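Local atomic coordinates of Protease/Reverse transcriptase/ribonuclease H (Eastern chimpanzee simian foamy virus, PDB entry 7KSF), a protein that combines aspartyl protease, reverse transcriptase and ribonuclease H in one viral chain, thereby probably serving both maturation cleavage and copying of the RNA genome into DNA. Residues T372-I377 with I478-Y483; I456-S461 with L499-K504; T460-G465 with F492-K497; L519-I524 with Q558-K563. The protein carries 1 engineered substitution. All blocks are in the same frame, centred on the assembly; numbering follows the deposited sequence.

Overall arrangement
All four contacts are built on the five-stranded sheet, order 3-2-1-4-5, of the RNase H-like domain within the reverse transcriptase, a worked case of one sheet organising distant segments. Contact 1 lays a connecting segment on the outer strand 477-484, and contact 4 pairs strand 518-522 with the other outer strand, 557-561; their centres are about 19 Å apart. Between them, contacts 2 and 3 share T460 and S461 and both use helix 494-513, with centres about 8 Å apart. Contact 2 lies about 11 Å from contact 4, centre to centre, and I456 joins them through backbone bonding to Y521. The calcium ion, at G596 and E642, belongs to the separate RNase H domain, which repeats this strand order.

Contact 1 (T372-I377 with I478-Y483); sequences TKLLNI and IMYLNY
L374 overlaps the base of Y480, its CD2 methyl lying 3.6 Å from Y480 CB. The tyrosine belongs to strand 477-484, an outer strand of the five-stranded sheet in the RNase H-like domain of the reverse transcriptase, and the contact illustrates how such an edge can be covered without being extended. The touching parts of the two backbones run 45° apart and are not joined by hydrogen bonds; the contact rests largely on side chains.

With its CG anti to the carbonyl carbon (chi1 -56°), L374 brings that atom within 3.8 Å of Y480 CB. The two side chains pass at a slant, whereas L374 and N482 meet at about a right angle, CD2 of L374 reaching N482 CB at 3.8 Å. The leucine thus bridges two residues of the strand. Beyond it, L439 of helix 426-440 touches both L374 and Y480, and the Y480 ring meets that of F395 with their planes steeply inclined, which places the leucine in a larger apolar cluster.

At the other end of the contact T372 takes over. Its CG2 methyl stands anti to the backbone N and comes within 3.9 Å of M479 CB, while L481, although its CB is directed away from 372-377, returns its CD1 to 4.1 Å from T372 CA. Further along the chain, N376 bonds through its backbone to Y575 in a short two-stranded ladder. The T372 hydroxyl combines polar and apolar neighbours: OG1 is hydrogen-bonded to K508 NZ of helix 494-513 and lies 3.8 Å from the M479 CE methyl.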
loop_
_atom_site.group_PDB
_atom_site.type_symbol
_atom_site.label_atom_id
_atom_site.label_comp_id
_atom_site.label_asym_id
_atom_site.label_seq_id
_atom_site.Cartn_x
_atom_site.Cartn_y
_atom_site.Cartn_z
ATOM N N THR A 372 -12.303 18.572 1.720
ATOM C CA THR A 372 -13.509 18.433 2.527
ATOM C C THR A 372 -14.706 18.041 1.667
ATOM O O THR A 372 -15.395 17.056 1.952
ATOM C CB THR A 372 -13.784 19.740 3.275
ATOM O OG1 THR A 372 -12.916 19.838 4.414
ATOM C CG2 THR A 372 -15.236 19.817 3.732
ATOM N N LYS A 373 -14.945 18.791 0.593
ATOM C CA LYS A 373 -16.186 18.683 -0.162
ATOM C C LYS A 373 -16.423 17.266 -0.674
ATOM O O LYS A 373 -15.487 16.533 -1.004
ATOM C CB LYS A 373 -16.173 19.654 -1.345
ATOM C CG LYS A 373 -15.036 19.409 -2.326
ATOM C CD LYS A 373 -15.051 20.423 -3.454
ATOM C CE LYS A 373 -13.862 20.229 -4.376
ATOM N NZ LYS A 373 -13.817 21.264 -5.443
ATOM N N LEU A 374 -17.695 16.885 -0.725
ATOM C CA LEU A 374 -18.074 15.630 -1.344
ATOM C C LEU A 374 -17.835 15.699 -2.847
ATOM O O LEU A 374 -17.735 16.776 -3.443
ATOM C CB LEU A 374 -19.540 15.311 -1.066
ATOM C CG LEU A 374 -19.930 15.274 0.409
ATOM C CD1 LEU A 374 -21.420 15.048 0.544
ATOM C CD2 LEU A 374 -19.148 14.190 1.135
ATOM N N LEU A 375 -17.748 14.529 -3.463
ATOM C CA LEU A 375 -17.490 14.425 -4.887
ATOM C C LEU A 375 -18.763 14.015 -5.615
ATOM O O LEU A 375 -19.743 13.572 -5.010
ATOM C CB LEU A 375 -16.357 13.428 -5.159
ATOM C CG LEU A 375 -15.053 13.694 -4.396
ATOM C CD1 LEU A 375 -13.994 12.651 -4.734
ATOM C CD2 LEU A 375 -14.534 15.100 -4.668
ATOM N N ASN A 376 -18.738 14.185 -6.934
ATOM C CA ASN A 376 -19.898 13.876 -7.749
ATOM C C ASN A 376 -20.109 12.365 -7.829
ATOM O O ASN A 376 -19.225 11.563 -7.515
ATOM C CB ASN A 376 -19.740 14.479 -9.143
ATOM C CG ASN A 376 -19.642 15.990 -9.111
ATOM O OD1 ASN A 376 -18.565 16.550 -8.908
ATOM N ND2 ASN A 376 -20.771 16.661 -9.302
ATOM N N ILE A 377 -21.311 11.981 -8.251
ATOM C CA ILE A 377 -21.710 10.586 -8.342
ATOM C C ILE A 377 -22.160 10.305 -9.766
ATOM O O ILE A 377 -22.892 11.102 -10.364
ATOM C CB ILE A 377 -22.832 10.246 -7.338
ATOM C CG1 ILE A 377 -22.373 10.549 -5.910
ATOM C CG2 ILE A 377 -23.254 8.793 -7.471
ATOM C CD1 ILE A 377 -23.389 10.174 -4.859
ATOM N N ILE A 478 -20.429 20.093 10.584
ATOM C CA ILE A 478 -19.327 21.042 10.470
ATOM C C ILE A 478 -18.669 20.923 9.104
ATOM O O ILE A 478 -18.374 21.929 8.448
ATOM C CB ILE A 478 -18.312 20.818 11.606
ATOM C CG1 ILE A 478 -19.037 20.711 12.946
ATOM C CG2 ILE A 478 -17.286 21.942 11.632
ATOM C CD1 ILE A 478 -18.200 20.102 14.045
ATOM N N MET A 479 -18.442 19.693 8.649
ATOM C CA MET A 479 -17.776 19.441 7.379
ATOM C C MET A 479 -17.910 17.979 6.980
ATOM O O MET A 479 -17.622 17.079 7.774
ATOM C CB MET A 479 -16.300 19.827 7.461
ATOM C CG MET A 479 -15.622 19.347 8.730
ATOM S SD MET A 479 -13.882 18.973 8.490
ATOM C CE MET A 479 -13.995 17.604 7.340
ATOM N N TYR A 480 -18.358 17.731 5.755
ATOM C CA TYR A 480 -18.382 16.376 5.233
ATOM C C TYR A 480 -16.980 15.971 4.786
ATOM O O TYR A 480 -16.116 16.814 4.535
ATOM C CB TYR A 480 -19.365 16.265 4.068
ATOM C CG TYR A 480 -20.743 16.808 4.370
ATOM C CD1 TYR A 480 -21.076 18.124 4.064
ATOM C CD2 TYR A 480 -21.710 16.009 4.961
ATOM C CE1 TYR A 480 -22.336 18.624 4.340
ATOM C CE2 TYR A 480 -22.971 16.499 5.237
ATOM C CZ TYR A 480 -23.279 17.806 4.924
ATOM O OH TYR A 480 -24.536 18.300 5.200
ATOM N N LEU A 481 -16.759 14.664 4.696
ATOM C CA LEU A 481 -15.479 14.149 4.233
ATOM C C LEU A 481 -15.707 12.889 3.418
ATOM O O LEU A 481 -16.355 11.951 3.885
ATOM C CB LEU A 481 -14.533 13.868 5.406
ATOM C CG LEU A 481 -13.073 13.652 5.008
ATOM C CD1 LEU A 481 -12.545 14.852 4.234
ATOM C CD2 LEU A 481 -12.222 13.387 6.236
ATOM N N ASN A 482 -15.163 12.874 2.202
ATOM C CA ASN A 482 -15.313 11.765 1.268
ATOM C C ASN A 482 -13.926 11.277 0.879
ATOM O O ASN A 482 -13.157 12.023 0.261
ATOM C CB ASN A 482 -16.106 12.207 0.035
ATOM C CG ASN A 482 -16.601 11.040 -0.791
ATOM O OD1 ASN A 482 -15.957 9.995 -0.864
ATOM N ND2 ASN A 482 -17.756 11.212 -1.425
ATOM N N TYR A 483 -13.606 10.034 1.229
ATOM C CA TYR A 483 -12.271 9.482 1.048
ATOM C C TYR A 483 -12.186 8.660 -0.235
ATOM O O TYR A 483 -13.113 7.913 -0.567
ATOM C CB TYR A 483 -11.870 8.615 2.244
ATOM C CG TYR A 483 -10.561 7.879 2.051
ATOM C CD1 TYR A 483 -9.379 8.572 1.833
ATOM C CD2 TYR A 483 -10.511 6.489 2.093
ATOM C CE1 TYR A 483 -8.185 7.905 1.653
ATOM C CE2 TYR A 483 -9.318 5.816 1.917
ATOM C CZ TYR A 483 -8.159 6.527 1.697
ATOM O OH TYR A 483 -6.967 5.863 1.523
#

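Contact 2 (I456-S461 with L499-K504); sequences IKVNTS and LTTMHK
V458 and T501 lie alongside one another, pointing opposite ways, methyl beside methyl, with V458 CG1 3.9 Å from T501 CG2. The same V458 branch also meets M502, whose CG lies 3.8 Å away. Standing anti to the backbone N (chi1 -178°), that branch reaches both, so one valine methyl is met by two successive residues of the helix. M502 comes in at a slant to the valine and, extended beyond CG, carries its sulfur and terminal methyl onward along the sheet, where S522, I524 and F559 also touch it.

This is a helix laid on a sheet, the recurrent element of the RNase H fold: strand 454-460 is the central strand, and helix 494-513 forms the connection between strands 477-484 and 518-522. The axes of strand 456-460 and helix 499-504 approach to 8.3 Å, with their directions 140° apart.

Two residues on from V458, past N459, whose CB points away from the helix, T460 again faces it. Its side chain meets T501 obliquely, and the two OG1 atoms are 3.7 Å apart. The T460 hydroxyl is instead engaged by the carbonyl of A464. N459 OD1 accepts the amide of T460 at 2.8 Å, while N459 ND2 donates to the carbonyl of P566.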
loop_
_atom_site.group_PDB
_atom_site.type_symbol
_atom_site.label_atom_id
_atom_site.label_comp_id
_atom_site.label_asym_id
_atom_site.label_seq_id
_atom_site.Cartn_x
_atom_site.Cartn_y
_atom_site.Cartn_z
ATOM N N ILE A 456 -19.143 11.736 14.570
ATOM C CA ILE A 456 -18.753 11.333 13.225
ATOM C C ILE A 456 -19.650 10.187 12.785
ATOM O O ILE A 456 -19.661 9.128 13.423
ATOM C CB ILE A 456 -17.277 10.912 13.156
ATOM C CG1 ILE A 456 -16.381 11.992 13.760
ATOM C CG2 ILE A 456 -16.872 10.639 11.721
ATOM C CD1 ILE A 456 -14.932 11.589 13.839
ATOM N N LYS A 457 -20.390 10.393 11.702
ATOM C CA LYS A 457 -21.212 9.347 11.107
ATOM C C LYS A 457 -20.510 8.816 9.866
ATOM O O LYS A 457 -20.158 9.587 8.967
ATOM C CB LYS A 457 -22.604 9.879 10.762
ATOM C CG LYS A 457 -23.424 10.295 11.976
ATOM C CD LYS A 457 -24.842 10.677 11.578
ATOM C CE LYS A 457 -25.719 10.910 12.796
ATOM N NZ LYS A 457 -27.129 11.181 12.404
ATOM N N VAL A 458 -20.296 7.502 9.822
ATOM C CA VAL A 458 -19.458 6.879 8.804
ATOM C C VAL A 458 -20.252 5.793 8.089
ATOM O O VAL A 458 -20.820 4.900 8.733
ATOM C CB VAL A 458 -18.172 6.287 9.413
ATOM C CG1 VAL A 458 -17.304 5.688 8.323
ATOM C CG2 VAL A 458 -17.408 7.358 10.172
ATOM N N ASN A 459 -20.288 5.878 6.765
ATOM C CA ASN A 459 -20.817 4.836 5.899
ATOM C C ASN A 459 -19.936 4.794 4.657
ATOM O O ASN A 459 -19.145 5.710 4.406
ATOM C CB ASN A 459 -22.288 5.094 5.540
ATOM C CG ASN A 459 -23.055 3.818 5.249
ATOM O OD1 ASN A 459 -22.476 2.815 4.830
ATOM N ND2 ASN A 459 -24.363 3.849 5.471
ATOM N N THR A 460 -20.053 3.718 3.873
ATOM C CA THR A 460 -19.213 3.565 2.691
ATOM C C THR A 460 -19.991 2.931 1.546
ATOM O O THR A 460 -20.963 2.197 1.752
ATOM C CB THR A 460 -17.961 2.716 2.969
ATOM O OG1 THR A 460 -16.993 2.942 1.937
ATOM C CG2 THR A 460 -18.304 1.233 2.997
ATOM N N SER A 461 -19.539 3.222 0.338
ATOM C CA SER A 461 -20.005 2.647 -0.912
ATOM C C SER A 461 -18.937 1.701 -1.459
ATOM O O SER A 461 -17.804 1.689 -0.984
ATOM C CB SER A 461 -20.291 3.766 -1.920
ATOM O OG SER A 461 -19.111 4.492 -2.213
ATOM N N LEU A 499 -13.932 0.258 7.790
ATOM C CA LEU A 499 -12.865 0.418 8.770
ATOM C C LEU A 499 -11.755 1.317 8.243
ATOM O O LEU A 499 -11.283 2.215 8.951
ATOM C CB LEU A 499 -12.315 -0.951 9.159
ATOM C CG LEU A 499 -13.338 -1.879 9.807
ATOM C CD1 LEU A 499 -12.757 -3.268 9.986
ATOM C CD2 LEU A 499 -13.793 -1.306 11.138
ATOM N N THR A 500 -11.313 1.085 7.004
ATOM C CA THR A 500 -10.326 1.985 6.418
ATOM C C THR A 500 -10.902 3.374 6.200
ATOM O O THR A 500 -10.152 4.356 6.165
ATOM C CB THR A 500 -9.790 1.423 5.102
ATOM O OG1 THR A 500 -8.777 2.303 4.596
ATOM C CG2 THR A 500 -10.905 1.306 4.073
ATOM N N THR A 501 -12.223 3.481 6.046
ATOM C CA THR A 501 -12.853 4.792 5.990
ATOM C C THR A 501 -12.793 5.477 7.350
ATOM O O THR A 501 -12.474 6.669 7.438
ATOM C CB THR A 501 -14.301 4.661 5.514
ATOM O OG1 THR A 501 -14.336 3.932 4.284
ATOM C CG2 THR A 501 -14.911 6.031 5.299
ATOM N N MET A 502 -13.094 4.737 8.419
ATOM C CA MET A 502 -12.975 5.293 9.763
ATOM C C MET A 502 -11.539 5.684 10.066
ATOM O O MET A 502 -11.291 6.690 10.741
ATOM C CB MET A 502 -13.464 4.292 10.806
ATOM C CG MET A 502 -14.928 3.946 10.712
ATOM S SD MET A 502 -15.510 3.197 12.242
ATOM C CE MET A 502 -16.934 2.308 11.634
ATOM N N HIS A 503 -10.581 4.886 9.591
ATOM C CA HIS A 503 -9.175 5.208 9.806
ATOM C C HIS A 503 -8.835 6.568 9.212
ATOM O O HIS A 503 -8.206 7.405 9.867
ATOM C CB HIS A 503 -8.296 4.108 9.213
ATOM C CG HIS A 503 -6.832 4.310 9.452
ATOM N ND1 HIS A 503 -5.920 4.433 8.427
ATOM C CD2 HIS A 503 -6.123 4.416 10.602
ATOM C CE1 HIS A 503 -4.713 4.604 8.933
ATOM N NE2 HIS A 503 -4.808 4.599 10.250
ATOM N N LYS A 504 -9.275 6.822 7.976
ATOM C CA LYS A 504 -9.030 8.121 7.365
ATOM C C LYS A 504 -9.869 9.226 7.989
ATOM O O LYS A 504 -9.543 10.405 7.816
ATOM C CB LYS A 504 -9.295 8.053 5.861
#

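Contact 3 (T460-G465 with F492-K497); sequences TSPSAG and FSMLEK
K497 stretches from helix 494-513 to the turn at P462, and most of its side-chain atoms have a neighbour there. CB lies 3.9 Å from the CG2 methyl of T460, a methyl that sits in the crowded position between backbone N and carbonyl carbon; the two side chains meet at about a right angle. With the chain fully extended beyond CG, CD arrives 4.1 Å from S461 O and CE 3.7 Å from P462 O. At the tip, NZ donates a 2.8 Å hydrogen bond to P462 O, lying in the carbonyl plane on a lone pair, and makes a second, weak hydrogen bond to L490 O. A buried lysine thus spends its aliphatic length on packing and its ammonium on main-chain carbonyls.

M494, about one helical turn earlier, meets the same proline: its CE lies 3.6 Å from P462 CG. The turn itself is drawn together round A464 O, which receives the S461 amide and the hydroxyls of both T460 and S461. T460 OG1 approaches this oxygen from above the carbonyl plane, at 2.9 Å.

At the helix start S493 is the N-cap, and its amide donates to the anti lone pair of E496 OE2 at 3.2 Å, as in the glutamate half of a capping box; E496 is held in turn by W545 and K539. Lysine and methionine therefore tie the first turn of the helix to a type I turn, with P462 and S463 at its corners, in the β-hairpin formed by strands 454-460 and 464-471 of the RNase H-like fold.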
loop_
_atom_site.group_PDB
_atom_site.type_symbol
_atom_site.label_atom_id
_atom_site.label_comp_id
_atom_site.label_asym_id
_atom_site.label_seq_id
_atom_site.Cartn_x
_atom_site.Cartn_y
_atom_site.Cartn_z
ATOM N N THR A 460 -20.053 3.718 3.873
ATOM C CA THR A 460 -19.213 3.565 2.691
ATOM C C THR A 460 -19.991 2.931 1.546
ATOM O O THR A 460 -20.963 2.197 1.752
ATOM C CB THR A 460 -17.961 2.716 2.969
ATOM O OG1 THR A 460 -16.993 2.942 1.937
ATOM C CG2 THR A 460 -18.304 1.233 2.997
ATOM N N SER A 461 -19.539 3.222 0.338
ATOM C CA SER A 461 -20.005 2.647 -0.912
ATOM C C SER A 461 -18.937 1.701 -1.459
ATOM O O SER A 461 -17.804 1.689 -0.984
ATOM C CB SER A 461 -20.291 3.766 -1.920
ATOM O OG SER A 461 -19.111 4.492 -2.213
ATOM N N PRO A 462 -19.284 0.886 -2.464
ATOM C CA PRO A 462 -18.249 0.031 -3.078
ATOM C C PRO A 462 -17.079 0.807 -3.655
ATOM O O PRO A 462 -15.985 0.240 -3.787
ATOM C CB PRO A 462 -19.019 -0.713 -4.178
ATOM C CG PRO A 462 -20.416 -0.727 -3.707
ATOM C CD PRO A 462 -20.623 0.573 -2.987
ATOM N N SER A 463 -17.258 2.085 -3.991
ATOM C CA SER A 463 -16.203 2.877 -4.610
ATOM C C SER A 463 -15.487 3.807 -3.640
ATOM O O SER A 463 -14.299 4.086 -3.838
ATOM C CB SER A 463 -16.781 3.709 -5.764
ATOM O OG SER A 463 -17.878 4.493 -5.325
ATOM N N ALA A 464 -16.168 4.286 -2.601
ATOM C CA ALA A 464 -15.567 5.235 -1.673
ATOM C C ALA A 464 -16.395 5.263 -0.397
ATOM O O ALA A 464 -17.474 4.669 -0.313
ATOM C CB ALA A 464 -15.466 6.633 -2.288
ATOM N N GLY A 465 -15.873 5.969 0.603
ATOM C CA GLY A 465 -16.552 6.138 1.867
ATOM C C GLY A 465 -17.135 7.530 2.018
ATOM O O GLY A 465 -16.742 8.467 1.331
ATOM N N PHE A 492 -11.035 -4.813 -0.858
ATOM C CA PHE A 492 -11.463 -5.159 0.488
ATOM C C PHE A 492 -12.947 -5.518 0.510
ATOM O O PHE A 492 -13.727 -5.105 -0.349
ATOM C CB PHE A 492 -11.218 -3.995 1.450
ATOM C CG PHE A 492 -9.766 -3.676 1.682
ATOM C CD1 PHE A 492 -8.767 -4.517 1.222
ATOM C CD2 PHE A 492 -9.402 -2.535 2.382
ATOM C CE1 PHE A 492 -7.432 -4.221 1.444
ATOM C CE2 PHE A 492 -8.071 -2.237 2.612
ATOM C CZ PHE A 492 -7.086 -3.080 2.143
ATOM N N SER A 493 -13.328 -6.295 1.518
ATOM C CA SER A 493 -14.736 -6.551 1.762
ATOM C C SER A 493 -15.423 -5.284 2.272
ATOM O O SER A 493 -14.775 -4.331 2.717
ATOM C CB SER A 493 -14.907 -7.695 2.761
ATOM O OG SER A 493 -14.292 -7.387 3.998
ATOM N N MET A 494 -16.757 -5.284 2.206
ATOM C CA MET A 494 -17.518 -4.085 2.554
ATOM C C MET A 494 -17.253 -3.650 3.987
ATOM O O MET A 494 -17.131 -2.453 4.268
ATOM C CB MET A 494 -19.011 -4.327 2.336
ATOM C CG MET A 494 -19.393 -4.515 0.880
ATOM S SD MET A 494 -18.932 -3.098 -0.131
ATOM C CE MET A 494 -19.465 -3.653 -1.746
ATOM N N LEU A 495 -17.142 -4.608 4.907
ATOM C CA LEU A 495 -16.869 -4.268 6.298
ATOM C C LEU A 495 -15.514 -3.590 6.449
ATOM O O LEU A 495 -15.364 -2.652 7.239
ATOM C CB LEU A 495 -16.946 -5.521 7.163
ATOM C CG LEU A 495 -16.513 -5.372 8.620
ATOM C CD1 LEU A 495 -17.366 -4.336 9.342
ATOM C CD2 LEU A 495 -16.594 -6.716 9.317
ATOM N N GLU A 496 -14.514 -4.049 5.695
ATOM C CA GLU A 496 -13.189 -3.447 5.784
ATOM C C GLU A 496 -13.141 -2.086 5.106
ATOM O O GLU A 496 -12.327 -1.239 5.486
ATOM C CB GLU A 496 -12.146 -4.387 5.179
ATOM C CG GLU A 496 -12.182 -5.781 5.778
ATOM C CD GLU A 496 -11.179 -6.713 5.132
ATOM O OE1 GLU A 496 -10.275 -7.195 5.845
ATOM O OE2 GLU A 496 -11.296 -6.956 3.913
ATOM N N LYS A 497 -13.999 -1.854 4.109
ATOM C CA LYS A 497 -14.075 -0.533 3.496
ATOM C C LYS A 497 -14.585 0.506 4.484
ATOM O O LYS A 497 -14.209 1.680 4.401
ATOM C CB LYS A 497 -14.964 -0.580 2.253
ATOM C CG LYS A 497 -14.373 -1.372 1.093
ATOM C CD LYS A 497 -15.310 -1.413 -0.104
ATOM C CE LYS A 497 -14.656 -2.109 -1.285
ATOM N NZ LYS A 497 -15.565 -2.190 -2.459
#

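Contact 4 (L519-I524 with Q558-K563); sequences LVYSPI and QFHYDK
In Y521 and H560, bridge partners whose CB atoms leave the same face, CG stands anti to the carbonyl carbon (chi1 -66° in Y521). The two side chains lie side by side, Y521 CE2 3.7 Å from H560 CB, with the ring planes inclined at 37°. On the same face L519 runs alongside Q558, its CD1 3.5 Å from Q558 NE2, so a leucine methyl packs against a carboxamide. On the other face V520 CB meets the F559 ring at CD2, 3.6 Å away, beneath helix 494-513.

The backbones form a parallel ladder, the fourth and fifth strands of the RNase H-like fold. V520 bonds to residues on both sides of F559: its amide donates to Q558 O at 2.8 Å, and its carbonyl accepts from H560 N at 2.7 Å. S522 repeats the pattern, its amide donating to H560 O and its carbonyl accepting from D562 N, the latter donor above the carbonyl plane. D562 then brings OD2 to 3.4 Å from Y521 CB, while its OD1 is held by T564 N. The chemistry implies that main-chain bonds fix the register, while the side chains divide into one face mixing L519 with Q558, Y521 and H560, and an apolar one of V520 and F559 against the helix.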
loop_
_atom_site.group_PDB
_atom_site.type_symbol
_atom_site.label_atom_id
_atom_site.label_comp_id
_atom_site.label_asym_id
_atom_site.label_seq_id
_atom_site.Cartn_x
_atom_site.Cartn_y
_atom_site.Cartn_z
ATOM N N LEU A 519 -17.238 10.619 19.570
ATOM C CA LEU A 519 -18.189 9.522 19.464
ATOM C C LEU A 519 -18.472 9.264 17.990
ATOM O O LEU A 519 -18.784 10.196 17.243
ATOM C CB LEU A 519 -19.489 9.834 20.209
ATOM C CG LEU A 519 -19.508 9.646 21.729
ATOM C CD1 LEU A 519 -18.659 10.689 22.446
ATOM C CD2 LEU A 519 -20.940 9.678 22.227
ATOM N N VAL A 520 -18.356 8.008 17.579
ATOM C CA VAL A 520 -18.508 7.621 16.184
ATOM C C VAL A 520 -19.731 6.727 16.066
ATOM O O VAL A 520 -19.866 5.747 16.805
ATOM C CB VAL A 520 -17.251 6.910 15.650
ATOM C CG1 VAL A 520 -17.436 6.540 14.190
ATOM C CG2 VAL A 520 -16.034 7.799 15.825
ATOM N N TYR A 521 -20.621 7.073 15.145
ATOM C CA TYR A 521 -21.785 6.258 14.836
ATOM C C TYR A 521 -21.548 5.528 13.524
ATOM O O TYR A 521 -20.984 6.089 12.580
ATOM C CB TYR A 521 -23.048 7.116 14.759
ATOM C CG TYR A 521 -23.435 7.724 16.089
ATOM C CD1 TYR A 521 -22.832 8.890 16.542
ATOM C CD2 TYR A 521 -24.396 7.129 16.893
ATOM C CE1 TYR A 521 -23.176 9.446 17.754
ATOM C CE2 TYR A 521 -24.750 7.681 18.110
ATOM C CZ TYR A 521 -24.137 8.839 18.535
ATOM O OH TYR A 521 -24.483 9.391 19.744
ATOM N N SER A 522 -21.983 4.272 13.473
ATOM C CA SER A 522 -21.646 3.392 12.366
ATOM C C SER A 522 -22.735 2.340 12.216
ATOM O O SER A 522 -23.404 2.002 13.199
ATOM C CB SER A 522 -20.287 2.722 12.601
ATOM O OG SER A 522 -20.098 2.448 13.978
ATOM N N PRO A 523 -22.934 1.813 11.005
ATOM C CA PRO A 523 -23.924 0.740 10.819
ATOM C C PRO A 523 -23.558 -0.568 11.493
ATOM O O PRO A 523 -24.304 -1.543 11.345
ATOM C CB PRO A 523 -23.971 0.562 9.288
ATOM C CG PRO A 523 -23.287 1.760 8.722
ATOM C CD PRO A 523 -22.297 2.208 9.740
ATOM N N ILE A 524 -22.458 -0.628 12.227
ATOM C CA ILE A 524 -22.028 -1.860 12.872
ATOM C C ILE A 524 -22.638 -1.925 14.265
ATOM O O ILE A 524 -22.647 -0.926 14.998
ATOM C CB ILE A 524 -20.498 -1.939 12.925
ATOM C CG1 ILE A 524 -19.942 -0.713 13.649
ATOM C CG2 ILE A 524 -19.929 -2.064 11.507
ATOM C CD1 ILE A 524 -18.474 -0.490 13.449
ATOM N N GLN A 558 -15.350 6.562 21.395
ATOM C CA GLN A 558 -16.418 5.569 21.677
ATOM C C GLN A 558 -17.180 5.321 20.378
ATOM O O GLN A 558 -17.397 6.287 19.627
ATOM C CB GLN A 558 -17.371 6.074 22.761
ATOM C CG GLN A 558 -16.860 7.293 23.516
ATOM C CD GLN A 558 -17.921 7.847 24.433
ATOM O OE1 GLN A 558 -19.065 7.397 24.428
ATOM N NE2 GLN A 558 -17.549 8.836 25.229
ATOM N N PHE A 559 -17.577 4.072 20.137
ATOM C CA PHE A 559 -18.280 3.714 18.910
ATOM C C PHE A 559 -19.692 3.249 19.229
ATOM O O PHE A 559 -19.887 2.357 20.063
ATOM C CB PHE A 559 -17.520 2.625 18.153
ATOM C CG PHE A 559 -16.155 3.044 17.703
ATOM C CD1 PHE A 559 -15.057 2.863 18.528
ATOM C CD2 PHE A 559 -15.968 3.629 16.463
ATOM C CE1 PHE A 559 -13.798 3.253 18.121
ATOM C CE2 PHE A 559 -14.711 4.022 16.051
ATOM C CZ PHE A 559 -13.624 3.835 16.879
ATOM N N HIS A 560 -20.672 3.844 18.549
ATOM C CA HIS A 560 -22.080 3.533 18.744
ATOM C C HIS A 560 -22.698 3.039 17.446
ATOM O O HIS A 560 -22.375 3.531 16.362
ATOM C CB HIS A 560 -22.858 4.754 19.237
ATOM C CG HIS A 560 -22.863 4.908 20.724
ATOM N ND1 HIS A 560 -21.779 5.394 21.424
ATOM C CD2 HIS A 560 -23.817 4.639 21.645
ATOM C CE1 HIS A 560 -22.068 5.421 22.714
ATOM N NE2 HIS A 560 -23.297 4.967 22.875
ATOM N N TYR A 561 -23.599 2.068 17.568
ATOM C CA TYR A 561 -24.368 1.593 16.428
ATOM C C TYR A 561 -25.460 2.591 16.093
ATOM O O TYR A 561 -26.136 3.117 16.982
ATOM C CB TYR A 561 -24.983 0.226 16.728
ATOM C CG TYR A 561 -25.991 -0.241 15.702
ATOM C CD1 TYR A 561 -25.664 -0.327 14.355
ATOM C CD2 TYR A 561 -27.271 -0.620 16.087
ATOM C CE1 TYR A 561 -26.584 -0.758 13.422
ATOM C CE2 TYR A 561 -28.197 -1.055 15.161
ATOM C CZ TYR A 561 -27.848 -1.123 13.830
ATOM O OH TYR A 561 -28.770 -1.558 12.910
ATOM N N ASP A 562 -25.631 2.860 14.801
ATOM C CA ASP A 562 -26.616 3.820 14.322
ATOM C C ASP A 562 -27.561 3.121 13.358
ATOM O O ASP A 562 -27.120 2.545 12.359
ATOM C CB ASP A 562 -25.931 5.013 13.652
ATOM C CG ASP A 562 -26.812 6.241 13.626
ATOM O OD1 ASP A 562 -28.050 6.081 13.621
ATOM O OD2 ASP A 562 -26.275 7.367 13.618
ATOM N N LYS A 563 -28.861 3.175 13.659
ATOM C CA LYS A 563 -29.861 2.507 12.835
ATOM C C LYS A 563 -30.287 3.349 11.642
ATOM O O LYS A 563 -30.604 2.794 10.583
ATOM C CB LYS A 563 -31.091 2.160 13.676
ATOM C CG LYS A 563 -30.796 1.307 14.898
ATOM C CD LYS A 563 -32.061 1.023 15.696
ATOM C CE LYS A 563 -31.765 0.153 16.907
ATOM N NZ LYS A 563 -32.988 -0.156 17.700
#